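Local coordinates for protein nucleoporin NUP116 (Candida glabrata, PDB 3NF5) that is probably a structural constituent of the nuclear pore complex, this chain being its C-terminal pore-targeting domain, at residues D53-S58 with K91-R96. Numbering follows the deposited sequence.
Sequences DPVDLS and KGLNVR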
loop_
_atom_site.group_PDB
_atom_site.type_symbol
_atom_site.label_atom_id
_atom_site.label_comp_id
_atom_site.label_asym_id
_atom_site.label_seq_id
_atom_site.Cartn_x
_atom_site.Cartn_y
_atom_site.Cartn_z
ATOM N N ASP A 53 -6.454 12.132 -4.291
ATOM C CA ASP A 53 -7.650 12.624 -4.952
ATOM C C ASP A 53 -8.847 11.746 -4.672
ATOM O O ASP A 53 -8.661 10.565 -4.340
ATOM C CB ASP A 53 -7.400 12.639 -6.426
ATOM C CG ASP A 53 -6.367 13.714 -6.853
ATOM O OD1 ASP A 53 -6.259 14.804 -6.213
ATOM O OD2 ASP A 53 -5.641 13.387 -7.819
ATOM N N PRO A 54 -10.078 12.249 -4.936
ATOM C CA PRO A 54 -11.244 11.342 -4.985
ATOM C C PRO A 54 -11.052 10.090 -5.860
ATOM O O PRO A 54 -10.539 10.166 -6.970
ATOM C CB PRO A 54 -12.350 12.213 -5.566
ATOM C CG PRO A 54 -11.916 13.634 -5.333
ATOM C CD PRO A 54 -10.420 13.613 -5.401
ATOM N N VAL A 55 -11.523 8.946 -5.365
ATOM C CA VAL A 55 -11.480 7.691 -6.083
ATOM C C VAL A 55 -12.904 7.249 -6.521
ATOM O O VAL A 55 -13.857 7.384 -5.755
ATOM C CB VAL A 55 -10.737 6.679 -5.169
ATOM C CG1 VAL A 55 -10.934 5.401 -5.569
ATOM C CG2 VAL A 55 -9.224 7.040 -5.217
ATOM N N ASP A 56 -13.028 6.763 -7.759
ATOM C CA ASP A 56 -14.288 6.193 -8.259
ATOM C C ASP A 56 -14.287 4.711 -8.008
ATOM O O ASP A 56 -13.586 3.976 -8.693
ATOM C CB ASP A 56 -14.399 6.503 -9.771
ATOM C CG ASP A 56 -15.620 5.900 -10.411
ATOM O OD1 ASP A 56 -16.417 5.253 -9.711
ATOM O OD2 ASP A 56 -15.803 6.085 -11.636
ATOM N N LEU A 57 -14.981 4.254 -6.985
ATOM C CA LEU A 57 -15.091 2.814 -6.730
ATOM C C LEU A 57 -16.307 2.087 -7.400
ATOM O O LEU A 57 -16.657 0.949 -6.994
ATOM C CB LEU A 57 -15.090 2.589 -5.225
ATOM C CG LEU A 57 -13.881 3.086 -4.406
ATOM C CD1 LEU A 57 -14.167 2.750 -2.943
ATOM C CD2 LEU A 57 -12.645 2.382 -4.932
ATOM N N SER A 58 -16.949 2.699 -8.413
ATOM C CA SER A 58 -18.179 2.129 -8.963
ATOM C C SER A 58 -17.830 0.772 -9.481
ATOM O O SER A 58 -16.810 0.657 -10.124
ATOM C CB SER A 58 -18.723 2.879 -10.204
ATOM O OG SER A 58 -18.645 4.267 -10.135
ATOM N N LYS A 91 -9.005 7.589 -13.673
ATOM C CA LYS A 91 -10.218 6.804 -13.428
ATOM C C LYS A 91 -9.956 5.695 -12.421
ATOM O O LYS A 91 -8.817 5.186 -12.256
ATOM C CB LYS A 91 -10.755 6.151 -14.736
ATOM C CG LYS A 91 -10.750 7.054 -16.029
ATOM C CD LYS A 91 -11.859 8.141 -16.027
ATOM C CE LYS A 91 -12.166 8.712 -17.469
ATOM N NZ LYS A 91 -10.967 8.763 -18.423
ATOM N N GLY A 92 -11.009 5.280 -11.755
ATOM C CA GLY A 92 -10.870 4.178 -10.775
ATOM C C GLY A 92 -9.898 4.511 -9.609
ATOM O O GLY A 92 -9.941 5.607 -9.059
ATOM N N LEU A 93 -9.047 3.569 -9.244
ATOM C CA LEU A 93 -7.943 3.823 -8.276
ATOM C C LEU A 93 -6.691 4.485 -8.883
ATOM O O LEU A 93 -5.665 4.706 -8.201
ATOM C CB LEU A 93 -7.607 2.533 -7.555
ATOM C CG LEU A 93 -8.700 2.062 -6.592
ATOM C CD1 LEU A 93 -8.404 0.638 -6.158
ATOM C CD2 LEU A 93 -8.876 2.959 -5.370
ATOM N N ASN A 94 -6.749 4.774 -10.178
ATOM C CA ASN A 94 -5.591 5.274 -10.908
ATOM C C ASN A 94 -5.448 6.785 -10.810
ATOM O O ASN A 94 -5.500 7.473 -11.823
ATOM C CB ASN A 94 -5.624 4.810 -12.376
ATOM C CG ASN A 94 -4.260 4.756 -13.007
ATOM O OD1 ASN A 94 -3.225 5.044 -12.368
ATOM N ND2 ASN A 94 -4.223 4.362 -14.276
ATOM N N VAL A 95 -5.232 7.276 -9.582
ATOM C CA VAL A 95 -5.169 8.674 -9.235
ATOM C C VAL A 95 -4.008 8.904 -8.237
ATOM O O VAL A 95 -3.267 7.946 -7.880
ATOM C CB VAL A 95 -6.511 9.121 -8.586
ATOM C CG1 VAL A 95 -7.716 8.869 -9.566
ATOM C CG2 VAL A 95 -6.757 8.422 -7.214
ATOM N N ARG A 96 -3.860 10.137 -7.784
ATOM C CA ARG A 96 -2.719 10.551 -6.993
ATOM C C ARG A 96 -2.800 9.905 -5.592
ATOM O O ARG A 96 -3.875 9.837 -5.023
ATOM C CB ARG A 96 -2.687 12.061 -6.934
ATOM C CG ARG A 96 -1.404 12.672 -6.454
ATOM C CD ARG A 96 -1.394 14.150 -6.742
ATOM N NE ARG A 96 -2.665 14.736 -6.292
ATOM C CZ ARG A 96 -2.871 15.381 -5.133
ATOM N NH1 ARG A 96 -1.881 15.600 -4.270
ATOM N NH2 ARG A 96 -4.090 15.832 -4.840
#
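The D53 carboxylate sits at the edge of the R96 guanidinium, near its plane, the two flat groups being turned 60° from one another. A single salt-bridging hydrogen bond joins them, R96 NH2 to D53 OD1 at 2.8 Å, and it reaches the oxygen from above the carboxylate plane. The R96 chain bends at chi3 (48°), bringing NH2 to D53 OD1, while D53 OD2 lies 3.4 Å from R96 CB, alongside the start of the arginine chain. Further in, the valines meet tip to tip: V55 CG2 and V95 CG2 are tightly packed at 3.5 Å. L93 CD2 meets L57 CD2 at 3.8 Å. F51 of strand 47-51 touches both L93 and V95. At the far end, G92 CA in the type II' turn K91-N94 makes a CA-H...O contact with D56 O at 3.4 Å. In this nucleoporin C-terminal (autopeptidase S59 family) domain the two loops, which leave strand 47-51 and enter its neighbour 97-101, run roughly antiparallel, 161° apart, beyond the sheet; R96 is backbone hydrogen-bonded to L52. Apolar branches of V55, L57, L93 and V95 fill the middle, and the one charged pair closes the partly exposed end, where solvent would be expected to weaken its attraction.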